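Type IV secretion system protein DotB (Yersinia pseudotuberculosis IP 31758, PDB 6GEF) probably hydrolyses ATP as a hexameric AAA+ ATPase of the GspE family, in keeping with a role in powering type IVb secretion. Local coordinates at residues F41-L46 and Y112-P117; F275-N279 and D315-T319; V68-L72 and R330-L336; R199-N204 and I226-S231. All blocks are in the same frame, centred on the assembly; numbering follows the deposited sequence.

Overall arrangement
The antiparallel sheet that carries interaction 1 and one side of interaction 3 is the core of the N-terminal domain, while interactions 2 and 4 lie in the RecA-like ATPase domain built on the mixed sheet. Interaction 3 ties the two domains together and encloses interactions 2 and 4 along the chain. The centres of interactions 1 and 2 are 46 Å apart, on opposite sides of the chain's centre; interactions 1 and 3 approach to about 9 Å between nearest atoms, and 2 and 4 to about 14 Å. Interaction 4 uses the end of helix 187-203, which follows a probable P-loop, and both 2 and 4 meet the second subunit.

Interaction 1: F41-L46 and Y112-P117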
loop_
_atom_site.group_PDB
_atom_site.type_symbol
_atom_site.label_atom_id
_atom_site.label_comp_id
_atom_site.label_asym_id
_atom_site.label_seq_id
_atom_site.Cartn_x
_atom_site.Cartn_y
_atom_site.Cartn_z
ATOM N N PHE A 41 -20.148 4.456 48.217
ATOM C CA PHE A 41 -20.125 4.889 46.812
ATOM C C PHE A 41 -21.479 4.703 46.138
ATOM O O PHE A 41 -21.984 5.615 45.487
ATOM C CB PHE A 41 -19.036 4.131 46.047
ATOM C CG PHE A 41 -18.941 4.513 44.606
ATOM C CD1 PHE A 41 -18.766 5.835 44.210
ATOM C CD2 PHE A 41 -18.991 3.547 43.626
ATOM C CE1 PHE A 41 -18.694 6.159 42.874
ATOM C CE2 PHE A 41 -18.921 3.885 42.267
ATOM C CZ PHE A 41 -18.772 5.181 41.903
ATOM N N LYS A 42 -22.082 3.539 46.313
ATOM C CA LYS A 42 -23.440 3.311 45.783
ATOM C C LYS A 42 -24.430 4.322 46.371
ATOM O O LYS A 42 -25.301 4.801 45.665
ATOM C CB LYS A 42 -23.885 1.878 46.095
ATOM C CG LYS A 42 -23.030 0.825 45.412
ATOM C CD LYS A 42 -23.618 -0.569 45.606
ATOM C CE LYS A 42 -23.333 -1.468 44.406
ATOM N NZ LYS A 42 -23.256 -2.902 44.819
ATOM N N ASP A 43 -24.274 4.648 47.656
ATOM C CA ASP A 43 -25.106 5.674 48.260
ATOM C C ASP A 43 -24.800 7.043 47.721
ATOM O O ASP A 43 -25.669 7.925 47.739
ATOM C CB ASP A 43 -24.984 5.628 49.791
ATOM C CG ASP A 43 -25.534 4.328 50.380
ATOM O OD1 ASP A 43 -25.907 3.384 49.600
ATOM O OD2 ASP A 43 -25.566 4.262 51.621
ATOM N N THR A 44 -23.568 7.284 47.285
ATOM C CA THR A 44 -23.225 8.549 46.631
ATOM C C THR A 44 -23.906 8.647 45.281
ATOM O O THR A 44 -24.423 9.714 44.932
ATOM C CB THR A 44 -21.705 8.694 46.525
ATOM O OG1 THR A 44 -21.113 8.462 47.810
ATOM C CG2 THR A 44 -21.335 10.084 46.030
ATOM N N VAL A 45 -23.868 7.591 44.487
ATOM C CA VAL A 45 -24.483 7.621 43.175
ATOM C C VAL A 45 -25.976 7.671 43.315
ATOM O O VAL A 45 -26.686 8.205 42.423
ATOM C CB VAL A 45 -23.971 6.476 42.278
ATOM C CG1 VAL A 45 -22.621 5.987 42.758
ATOM C CG2 VAL A 45 -24.980 5.367 42.218
ATOM N N LEU A 46 -26.560 7.042 44.321
ATOM C CA LEU A 46 -27.999 7.160 44.585
ATOM C C LEU A 46 -28.359 8.565 45.072
ATOM O O LEU A 46 -29.418 9.079 44.717
ATOM C CB LEU A 46 -28.444 6.097 45.572
ATOM C CG LEU A 46 -28.710 4.705 45.002
ATOM C CD1 LEU A 46 -28.721 3.682 46.172
ATOM C CD2 LEU A 46 -30.031 4.707 44.230
ATOM N N TYR A 112 -22.234 -0.004 35.195
ATOM C CA TYR A 112 -22.282 -0.072 36.641
ATOM C C TYR A 112 -23.715 0.208 37.085
ATOM O O TYR A 112 -24.227 1.299 36.832
ATOM C CB TYR A 112 -21.319 0.940 37.264
ATOM C CG TYR A 112 -21.309 0.949 38.781
ATOM C CD1 TYR A 112 -20.593 0.004 39.498
ATOM C CD2 TYR A 112 -22.068 1.876 39.490
ATOM C CE1 TYR A 112 -20.584 0.011 40.877
ATOM C CE2 TYR A 112 -22.067 1.905 40.862
ATOM C CZ TYR A 112 -21.333 0.960 41.562
ATOM O OH TYR A 112 -21.317 0.962 42.941
ATOM N N GLU A 113 -24.315 -0.753 37.789
ATOM C CA GLU A 113 -25.735 -0.683 38.128
ATOM C C GLU A 113 -25.897 -0.472 39.617
ATOM O O GLU A 113 -25.159 -1.053 40.424
ATOM C CB GLU A 113 -26.443 -1.981 37.718
ATOM C CG GLU A 113 -25.946 -2.631 36.447
ATOM C CD GLU A 113 -26.420 -1.918 35.169
ATOM O OE1 GLU A 113 -25.904 -2.209 34.079
ATOM O OE2 GLU A 113 -27.306 -1.067 35.277
ATOM N N VAL A 114 -26.844 0.383 39.987
ATOM C CA VAL A 114 -27.162 0.652 41.394
ATOM C C VAL A 114 -28.678 0.611 41.540
ATOM O O VAL A 114 -29.410 1.112 40.684
ATOM C CB VAL A 114 -26.590 2.035 41.845
ATOM C CG1 VAL A 114 -25.336 2.387 41.100
ATOM C CG2 VAL A 114 -27.602 3.130 41.662
ATOM N N PHE A 115 -29.121 0.090 42.670
ATOM C CA PHE A 115 -30.542 -0.290 42.848
ATOM C C PHE A 115 -31.155 0.635 43.876
ATOM O O PHE A 115 -30.614 0.804 44.982
ATOM C CB PHE A 115 -30.686 -1.757 43.301
ATOM C CG PHE A 115 -30.019 -2.745 42.394
ATOM C CD1 PHE A 115 -28.627 -2.960 42.479
ATOM C CD2 PHE A 115 -30.748 -3.417 41.422
ATOM C CE1 PHE A 115 -27.993 -3.821 41.603
ATOM C CE2 PHE A 115 -30.116 -4.305 40.554
ATOM C CZ PHE A 115 -28.737 -4.510 40.644
ATOM N N HIS A 116 -32.270 1.256 43.525
ATOM C CA HIS A 116 -32.965 2.153 44.450
ATOM C C HIS A 116 -33.423 1.377 45.692
ATOM O O HIS A 116 -34.004 0.306 45.569
ATOM C CB HIS A 116 -34.185 2.764 43.781
ATOM C CG HIS A 116 -34.586 4.098 44.313
ATOM N ND1 HIS A 116 -34.699 4.402 45.663
ATOM C CD2 HIS A 116 -34.889 5.241 43.656
ATOM C CE1 HIS A 116 -35.053 5.663 45.802
ATOM N NE2 HIS A 116 -35.159 6.203 44.604
ATOM N N PRO A 117 -33.061 1.840 46.897
ATOM C CA PRO A 117 -33.317 1.024 48.090
ATOM C C PRO A 117 -34.806 0.878 48.374
ATOM O O PRO A 117 -35.292 -0.239 48.608
ATOM C CB PRO A 117 -32.594 1.794 49.206
ATOM C CG PRO A 117 -32.547 3.207 48.715
ATOM C CD PRO A 117 -32.421 3.133 47.214
#
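Val45 and Leu46 rest on Val114 where helix 38-50 crosses the edge strand 108-115 of the N-terminal antiparallel sheet, an alpha-on-beta layer of the N-terminal domain of this GspE-type ATPase. The short helical and strand segments run almost perpendicular, at 80°, with 8.8 Å between their axes. The dense part lies on the inner side. CG2 of Val45 is wedged against both methyls of Val114, and Leu46 runs past the same valine in the opposite direction, its CG 3.9 Å from Val114 CG2. Beside them the rings of Phe41 and Tyr112 meet obliquely, planes at 44° and centroids 5.5 Å apart. Both rings hang from a CG anti to its own backbone N, Phe41 at chi1 -180°, and each thereby extends into the layer between helix and sheet, where Met150 of strand 143-153 touches Phe41, Val45 and Tyr112 alike.

The margins are looser. The aliphatic chain of Lys42 slants past the hydroxyl of Tyr112 and bends at chi3, while NZ makes a long, weak ion pair with Glu38. Toward and past the strand's end, contacts thin to Leu46 against Phe115 O, His116 CA and exposed Pro117. Leu46 and Pro117 reach toward each other tip to tip: CD1 of Leu46 lies 3.9 Å from CD of Pro117 and 3.6 Å from the carbonyl O of Phe115.

Interaction 2: F275-N279 and D315-T319; sequences FEAAN and DLVET
Phe275 turns its CG beside the backbone N, chi1 -76°, which carries the ring out from helix 268-280 and lays it against the last turn of helix 306-319; Thr319 answers with OG1 beside its own backbone N, which keeps the hydroxyl over its own helix and within bonding distance of Asp315 O. The ring is the centre of the contact. Asp315 CB sits over one face, 3.9 Å from the centroid and 19° off the normal, a CH-pi contact made by the methylene and not by the carboxylate. Leu316 crosses the far end of the ring obliquely, with its CB and CD2 against CZ, and Thr319 OG1 approaches obliquely, 3.8 Å from Phe275 CD1.

Thr319 OG1 donates to Asp315 O at 2.6 Å, and the backbone N of Thr319 reaches the same oxygen from the other face of the carbonyl plane. Two donors grip one carbonyl, and the hydroxyl bond holds the rotation of the buried Thr319 side chain. The Asp315 carboxylate turns elsewhere, into a salt bridge with Arg397 of the second subunit, and Glu276, on the outer side of its helix, hydrogen-bonds Ser187 of that subunit, so both helices also border a subunit interface.

The two short helical segments cross at 41° with axes 10.6 Å apart. Both lean on Ile179 of strand 179-183, touched by Phe275, Ala278 and Thr319; Leu316 packs on helix 293-302, and Val317 faces helix 347-355.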
loop_
_atom_site.group_PDB
_atom_site.type_symbol
_atom_site.label_atom_id
_atom_site.label_comp_id
_atom_site.label_asym_id
_atom_site.label_seq_id
_atom_site.Cartn_x
_atom_site.Cartn_y
_atom_site.Cartn_z
ATOM N N PHE A 275 -31.011 7.934 1.645
ATOM C CA PHE A 275 -31.822 8.082 0.438
ATOM C C PHE A 275 -32.332 6.745 -0.054
ATOM O O PHE A 275 -33.504 6.603 -0.403
ATOM C CB PHE A 275 -31.005 8.811 -0.646
ATOM C CG PHE A 275 -30.866 10.277 -0.423
ATOM C CD1 PHE A 275 -31.757 10.959 0.424
ATOM C CD2 PHE A 275 -29.867 10.991 -1.049
ATOM C CE1 PHE A 275 -31.627 12.318 0.642
ATOM C CE2 PHE A 275 -29.734 12.372 -0.829
ATOM C CZ PHE A 275 -30.601 13.021 0.013
ATOM N N GLU A 276 -31.459 5.750 -0.144
ATOM C CA GLU A 276 -31.846 4.420 -0.617
ATOM C C GLU A 276 -32.917 3.811 0.293
ATOM O O GLU A 276 -33.933 3.312 -0.180
ATOM C CB GLU A 276 -30.637 3.507 -0.739
ATOM C CG GLU A 276 -30.961 2.075 -1.099
ATOM C CD GLU A 276 -29.743 1.179 -1.262
ATOM O OE1 GLU A 276 -29.890 0.046 -1.779
ATOM O OE2 GLU A 276 -28.614 1.515 -0.827
ATOM N N ALA A 277 -32.686 3.835 1.597
ATOM C CA ALA A 277 -33.654 3.307 2.551
ATOM C C ALA A 277 -35.010 3.995 2.393
ATOM O O ALA A 277 -36.048 3.330 2.277
ATOM C CB ALA A 277 -33.147 3.459 3.980
ATOM N N ALA A 278 -35.021 5.312 2.356
ATOM C CA ALA A 278 -36.265 6.047 2.163
ATOM C C ALA A 278 -36.954 5.673 0.861
ATOM O O ALA A 278 -38.176 5.527 0.819
ATOM C CB ALA A 278 -36.017 7.552 2.242
ATOM N N ASN A 279 -36.173 5.480 -0.187
ATOM C CA ASN A 279 -36.714 5.245 -1.533
ATOM C C ASN A 279 -37.123 3.826 -1.779
ATOM O O ASN A 279 -37.833 3.567 -2.747
ATOM C CB ASN A 279 -35.724 5.728 -2.601
ATOM C CG ASN A 279 -35.775 7.249 -2.795
ATOM O OD1 ASN A 279 -36.798 7.882 -2.620
ATOM N ND2 ASN A 279 -34.673 7.839 -3.147
ATOM N N ASP A 315 -32.834 14.706 -4.705
ATOM C CA ASP A 315 -33.114 13.603 -3.800
ATOM C C ASP A 315 -33.364 14.094 -2.369
ATOM O O ASP A 315 -34.289 13.640 -1.707
ATOM C CB ASP A 315 -31.954 12.584 -3.823
ATOM C CG ASP A 315 -32.147 11.516 -4.874
ATOM O OD1 ASP A 315 -33.297 11.214 -5.210
ATOM O OD2 ASP A 315 -31.171 10.955 -5.370
ATOM N N LEU A 316 -32.538 15.011 -1.901
ATOM C CA LEU A 316 -32.653 15.473 -0.509
ATOM C C LEU A 316 -33.963 16.187 -0.258
ATOM O O LEU A 316 -34.578 15.995 0.787
ATOM C CB LEU A 316 -31.453 16.353 -0.160
ATOM C CG LEU A 316 -31.395 16.873 1.255
ATOM C CD1 LEU A 316 -32.519 17.829 1.474
ATOM C CD2 LEU A 316 -31.439 15.739 2.246
ATOM N N VAL A 317 -34.406 17.011 -1.196
ATOM C CA VAL A 317 -35.676 17.716 -1.037
ATOM C C VAL A 317 -36.840 16.726 -1.137
ATOM O O VAL A 317 -37.804 16.810 -0.374
ATOM C CB VAL A 317 -35.800 18.862 -2.053
ATOM C CG1 VAL A 317 -37.169 19.481 -1.991
ATOM C CG2 VAL A 317 -34.740 19.910 -1.784
ATOM N N GLU A 318 -36.781 15.799 -2.107
ATOM C CA GLU A 318 -37.888 14.896 -2.330
ATOM C C GLU A 318 -38.034 13.827 -1.233
ATOM O O GLU A 318 -39.119 13.303 -1.039
ATOM C CB GLU A 318 -37.760 14.222 -3.697
ATOM C CG GLU A 318 -38.128 15.116 -4.859
ATOM C CD GLU A 318 -39.554 14.945 -5.322
ATOM O OE1 GLU A 318 -40.391 15.830 -4.978
ATOM O OE2 GLU A 318 -39.816 13.946 -6.042
ATOM N N THR A 319 -36.953 13.523 -0.535
ATOM C CA THR A 319 -36.960 12.471 0.466
ATOM C C THR A 319 -37.141 13.002 1.885
ATOM O O THR A 319 -37.651 12.283 2.753
ATOM C CB THR A 319 -35.654 11.654 0.425
ATOM O OG1 THR A 319 -35.326 11.378 -0.934
ATOM C CG2 THR A 319 -35.807 10.367 1.158
#

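Interaction 3: V68-L72 and R330-L336; sequences VKGTL and RKTDGNL
Arg330 turns the edge of its guanidinium group toward the carbonyl of Lys69, while Lys69 lays its own side chain across the amide of Asn335. In the first pair NH2 donates to Lys69 O with an angle of 160° at the hydrogen; the modelled length is too short to be taken literally. The arginine is held in place from behind: its NE and NH2 both bond Gly334 O, at 2.9 and 3.1 Å, a side-on grip of one atom lying in the guanidinium plane. NH2 therefore bridges the carbonyls of Gly334 and Lys69, and bends at chi2 and chi3 bring the group to this position. Leu336 CD2 lies over one face of the guanidinium, and Thr71 crosses the arginine at about a right angle, OG1 3.8 Å from NH1.

Lys69 and Asn335 cross obliquely. The Lys69 methylenes pass close to the Asn335 amide, and Lys69 NZ makes a weak hydrogen bond of 3.4 Å to Asn335 OD1. Leu336 CD1 lies 4.1 Å from Gly70 CA, beside a glycine whose positive phi suits the turn.

Lys69 and Gly70 are the central residues of the type I' turn from Val68 to Thr71, in the hairpin linking strands 65-68 and 71-74. Its partner hairpin, strands 320-330 and 336-344, turns through Lys331 to Gly334, type I with a G1 bulge. The contact is thus a largely polar, hairpin-to-hairpin junction between the N-terminal and RecA-like ATPase domains.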
loop_
_atom_site.group_PDB
_atom_site.type_symbol
_atom_site.label_atom_id
_atom_site.label_comp_id
_atom_site.label_asym_id
_atom_site.label_seq_id
_atom_site.Cartn_x
_atom_site.Cartn_y
_atom_site.Cartn_z
ATOM N N VAL A 68 -25.468 17.604 37.498
ATOM C CA VAL A 68 -26.903 17.753 37.755
ATOM C C VAL A 68 -27.416 18.903 36.853
ATOM O O VAL A 68 -26.883 20.012 36.873
ATOM C CB VAL A 68 -27.180 18.066 39.212
ATOM C CG1 VAL A 68 -28.642 18.417 39.420
ATOM C CG2 VAL A 68 -26.769 16.911 40.098
ATOM N N LYS A 69 -28.423 18.576 36.040
ATOM C CA LYS A 69 -29.048 19.538 35.157
ATOM C C LYS A 69 -28.047 20.455 34.477
ATOM O O LYS A 69 -28.041 21.693 34.643
ATOM C CB LYS A 69 -30.137 20.313 35.904
ATOM C CG LYS A 69 -31.406 19.451 36.126
ATOM C CD LYS A 69 -32.029 19.796 37.491
ATOM C CE LYS A 69 -33.100 18.800 37.862
ATOM N NZ LYS A 69 -33.871 19.226 39.047
ATOM N N GLY A 70 -27.076 19.823 33.841
ATOM C CA GLY A 70 -26.100 20.550 33.019
ATOM C C GLY A 70 -25.067 21.374 33.764
ATOM O O GLY A 70 -24.159 21.859 33.126
ATOM N N THR A 71 -25.238 21.567 35.069
ATOM C CA THR A 71 -24.227 22.191 35.897
ATOM C C THR A 71 -23.595 21.120 36.790
ATOM O O THR A 71 -24.310 20.255 37.364
ATOM C CB THR A 71 -24.828 23.267 36.793
ATOM O OG1 THR A 71 -25.369 24.303 35.953
ATOM C CG2 THR A 71 -23.774 23.867 37.704
ATOM N N LEU A 72 -22.254 21.157 36.882
ATOM C CA LEU A 72 -21.530 20.179 37.661
ATOM C C LEU A 72 -21.247 20.738 39.059
ATOM O O LEU A 72 -20.993 21.890 39.237
ATOM C CB LEU A 72 -20.217 19.815 36.943
ATOM C CG LEU A 72 -19.031 20.661 37.192
ATOM C CD1 LEU A 72 -17.835 20.048 36.425
ATOM C CD2 LEU A 72 -19.274 22.086 36.740
ATOM N N ARG A 330 -31.903 27.314 29.358
ATOM C CA ARG A 330 -31.980 27.358 30.810
ATOM C C ARG A 330 -33.301 27.987 31.212
ATOM O O ARG A 330 -33.599 29.158 30.854
ATOM C CB ARG A 330 -30.832 28.211 31.371
ATOM C CG ARG A 330 -30.559 27.996 32.843
ATOM C CD ARG A 330 -29.268 27.242 33.078
ATOM N NE ARG A 330 -29.451 26.064 33.937
ATOM C CZ ARG A 330 -28.693 24.968 33.867
ATOM N NH1 ARG A 330 -27.645 24.882 33.016
ATOM N NH2 ARG A 330 -28.957 23.951 34.691
ATOM N N LYS A 331 -34.115 27.232 31.938
ATOM C CA LYS A 331 -35.329 27.780 32.537
ATOM C C LYS A 331 -34.963 28.741 33.667
ATOM O O LYS A 331 -33.994 28.549 34.383
ATOM C CB LYS A 331 -36.209 26.658 33.071
ATOM C CG LYS A 331 -37.557 26.539 32.389
ATOM C CD LYS A 331 -38.514 25.664 33.194
ATOM C CE LYS A 331 -39.942 26.224 33.123
ATOM N NZ LYS A 331 -40.872 25.805 34.182
ATOM N N THR A 332 -35.778 29.769 33.836
ATOM C CA THR A 332 -35.848 30.485 35.101
ATOM C C THR A 332 -35.958 29.505 36.269
ATOM O O THR A 332 -35.332 29.691 37.310
ATOM C CB THR A 332 -37.068 31.430 35.106
ATOM O OG1 THR A 332 -38.292 30.658 35.089
ATOM C CG2 THR A 332 -37.043 32.329 33.886
ATOM N N ASP A 333 -36.773 28.446 36.090
ATOM C CA ASP A 333 -36.854 27.395 37.088
ATOM C C ASP A 333 -35.489 26.796 37.454
ATOM O O ASP A 333 -35.339 26.248 38.521
ATOM C CB ASP A 333 -37.792 26.287 36.570
ATOM C CG ASP A 333 -37.769 25.048 37.431
ATOM O OD1 ASP A 333 -37.758 25.234 38.674
ATOM O OD2 ASP A 333 -37.699 23.916 36.880
ATOM N N GLY A 334 -34.513 26.949 36.558
ATOM C CA GLY A 334 -33.170 26.447 36.777
ATOM C C GLY A 334 -32.847 25.239 35.901
ATOM O O GLY A 334 -31.679 25.021 35.561
ATOM N N ASN A 335 -33.864 24.436 35.568
ATOM C CA ASN A 335 -33.647 23.247 34.784
ATOM C C ASN A 335 -33.414 23.576 33.326
ATOM O O ASN A 335 -33.618 24.703 32.879
ATOM C CB ASN A 335 -34.824 22.274 34.947
ATOM C CG ASN A 335 -34.912 21.692 36.349
ATOM O OD1 ASN A 335 -35.669 20.762 36.579
ATOM N ND2 ASN A 335 -34.131 22.241 37.290
ATOM N N LEU A 336 -33.015 22.563 32.567
ATOM C CA LEU A 336 -32.878 22.677 31.114
ATOM C C LEU A 336 -34.205 22.287 30.437
ATOM O O LEU A 336 -34.900 21.387 30.896
ATOM C CB LEU A 336 -31.774 21.785 30.611
ATOM C CG LEU A 336 -30.354 22.178 30.981
ATOM C CD1 LEU A 336 -29.357 21.068 30.588
ATOM C CD2 LEU A 336 -29.975 23.495 30.321
#

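Interaction 4: R199-N204 and I226-S231; sequences RYIMEN and IKSAHS
Met202 and Ser228 bring their backbones to 4.8 Å between CA atoms, where the loop 226-231 passes the last turn of helix 187-203; at Arg199 and Ile226 the CA atoms are 6.8 Å apart. The loop has no regular secondary structure; the helix ends at Glu203, and Asn204 is the first residue to leave helical angles.

Ser228 OG, anti to its backbone N (chi1 -179°), donates to Met202 O at 2.6 Å, tilted 27° from the carbonyl plane, and so satisfies a carbonyl of the final helical turn. Ser228 OG in turn accepts weak bonds from the backbone N of His230 and of Ser231. His230 then turns its ring edge to the helix end: NE2 makes a weak hydrogen bond to Ile201 O, 3.3 Å away and in the ring plane, while Ser228 OG sits over one face of the imidazole. Met202 CB packs on Ser228 CB at 3.6 Å and its CG nears Ser231 CB. Farther along, Ile226 crosses Glu203 at about a right angle, CG2 3.7 Å from Glu203 CG, and sets CD1 over a face of the Arg199 guanidinium, which forms a salt bridge with Glu203.

Met202 also meets Leu212 of strand 211-216, and Lys227 touches His19 of the second subunit. The whole belongs to the RecA-like P-loop fold, in which the helix following the probable Walker A loop ends beside the connection into edge strand 232-237.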
loop_
_atom_site.group_PDB
_atom_site.type_symbol
_atom_site.label_atom_id
_atom_site.label_comp_id
_atom_site.label_asym_id
_atom_site.label_seq_id
_atom_site.Cartn_x
_atom_site.Cartn_y
_atom_site.Cartn_z
ATOM N N ARG A 199 -41.787 5.291 20.878
ATOM C CA ARG A 199 -42.715 4.747 21.830
ATOM C C ARG A 199 -44.136 5.186 21.495
ATOM O O ARG A 199 -45.101 4.394 21.565
ATOM C CB ARG A 199 -42.332 5.127 23.254
ATOM C CG ARG A 199 -43.003 6.373 23.793
ATOM C CD ARG A 199 -43.008 6.395 25.287
ATOM N NE ARG A 199 -44.008 5.489 25.872
ATOM C CZ ARG A 199 -44.387 5.529 27.147
ATOM N NH1 ARG A 199 -43.840 6.387 27.997
ATOM N NH2 ARG A 199 -45.327 4.715 27.581
ATOM N N TYR A 200 -44.332 6.469 21.200
ATOM C CA TYR A 200 -45.604 6.939 20.670
ATOM C C TYR A 200 -46.051 6.113 19.468
ATOM O O TYR A 200 -47.198 5.655 19.408
ATOM C CB TYR A 200 -45.507 8.417 20.293
ATOM C CG TYR A 200 -46.765 8.966 19.655
ATOM C CD1 TYR A 200 -47.923 9.201 20.410
ATOM C CD2 TYR A 200 -46.786 9.295 18.298
ATOM C CE1 TYR A 200 -49.057 9.694 19.828
ATOM C CE2 TYR A 200 -47.926 9.767 17.692
ATOM C CZ TYR A 200 -49.067 9.988 18.467
ATOM O OH TYR A 200 -50.200 10.526 17.896
ATOM N N ILE A 201 -45.137 5.883 18.527
ATOM C CA ILE A 201 -45.480 5.134 17.327
ATOM C C ILE A 201 -45.985 3.746 17.686
ATOM O O ILE A 201 -47.058 3.324 17.227
ATOM C CB ILE A 201 -44.278 5.067 16.355
ATOM C CG1 ILE A 201 -44.183 6.354 15.546
ATOM C CG2 ILE A 201 -44.390 3.864 15.429
ATOM C CD1 ILE A 201 -43.031 6.359 14.563
ATOM N N MET A 202 -45.242 3.031 18.512
ATOM C CA MET A 202 -45.637 1.672 18.906
ATOM C C MET A 202 -46.977 1.673 19.659
ATOM O O MET A 202 -47.809 0.809 19.421
ATOM C CB MET A 202 -44.556 1.036 19.768
ATOM C CG MET A 202 -43.244 0.813 19.084
ATOM S SD MET A 202 -41.981 0.142 20.181
ATOM C CE MET A 202 -42.546 -1.566 20.280
ATOM N N GLU A 203 -47.186 2.674 20.499
ATOM C CA GLU A 203 -48.328 2.631 21.418
ATOM C C GLU A 203 -49.629 3.115 20.763
ATOM O O GLU A 203 -50.691 2.625 21.095
ATOM C CB GLU A 203 -48.041 3.458 22.666
ATOM C CG GLU A 203 -47.050 2.824 23.618
ATOM C CD GLU A 203 -46.699 3.715 24.784
ATOM O OE1 GLU A 203 -46.165 3.208 25.797
ATOM O OE2 GLU A 203 -46.964 4.956 24.692
ATOM N N ASN A 204 -49.517 4.016 19.795
ATOM C CA ASN A 204 -50.683 4.648 19.181
ATOM C C ASN A 204 -50.835 4.188 17.739
ATOM O O ASN A 204 -49.969 3.526 17.187
ATOM C CB ASN A 204 -50.546 6.185 19.240
ATOM C CG ASN A 204 -50.499 6.735 20.636
ATOM O OD1 ASN A 204 -49.649 6.332 21.439
ATOM N ND2 ASN A 204 -51.371 7.665 20.921
ATOM N N ILE A 226 -42.460 -1.506 26.389
ATOM C CA ILE A 226 -43.459 -0.814 25.595
ATOM C C ILE A 226 -44.322 -1.867 24.909
ATOM O O ILE A 226 -43.853 -2.663 24.098
ATOM C CB ILE A 226 -42.810 0.104 24.548
ATOM C CG1 ILE A 226 -41.694 0.942 25.172
ATOM C CG2 ILE A 226 -43.863 0.997 23.881
ATOM C CD1 ILE A 226 -42.146 1.825 26.314
ATOM N N LYS A 227 -45.606 -1.891 25.260
ATOM C CA LYS A 227 -46.591 -2.713 24.596
ATOM C C LYS A 227 -47.084 -2.007 23.324
ATOM O O LYS A 227 -47.452 -0.831 23.358
ATOM C CB LYS A 227 -47.767 -2.928 25.535
ATOM C CG LYS A 227 -47.573 -2.519 26.999
ATOM C CD LYS A 227 -48.836 -2.870 27.763
ATOM C CE LYS A 227 -48.847 -2.258 29.166
ATOM N NZ LYS A 227 -50.079 -2.666 29.887
ATOM N N SER A 228 -47.057 -2.721 22.214
ATOM C CA SER A 228 -47.602 -2.252 20.958
ATOM C C SER A 228 -48.606 -3.254 20.420
ATOM O O SER A 228 -48.486 -4.457 20.658
ATOM C CB SER A 228 -46.488 -2.024 19.899
ATOM O OG SER A 228 -47.015 -1.542 18.694
ATOM N N ALA A 229 -49.581 -2.746 19.667
ATOM C CA ALA A 229 -50.603 -3.593 19.073
ATOM C C ALA A 229 -50.224 -4.126 17.706
ATOM O O ALA A 229 -50.872 -5.058 17.224
ATOM C CB ALA A 229 -51.939 -2.828 18.996
ATOM N N HIS A 230 -49.206 -3.581 17.074
ATOM C CA HIS A 230 -49.028 -3.716 15.635
ATOM C C HIS A 230 -47.553 -3.743 15.228
ATOM O O HIS A 230 -47.223 -4.028 14.081
ATOM C CB HIS A 230 -49.721 -2.553 14.902
ATOM C CG HIS A 230 -49.280 -1.195 15.364
ATOM N ND1 HIS A 230 -49.743 -0.579 16.488
ATOM C CD2 HIS A 230 -48.372 -0.343 14.834
ATOM C CE1 HIS A 230 -49.146 0.595 16.625
ATOM N NE2 HIS A 230 -48.310 0.755 15.632
ATOM N N SER A 231 -46.666 -3.442 16.174
ATOM C CA SER A 231 -45.320 -3.013 15.883
ATOM C C SER A 231 -44.326 -3.875 16.661
ATOM O O SER A 231 -44.587 -4.279 17.794
ATOM C CB SER A 231 -45.115 -1.556 16.277
ATOM O OG SER A 231 -45.681 -0.669 15.341
#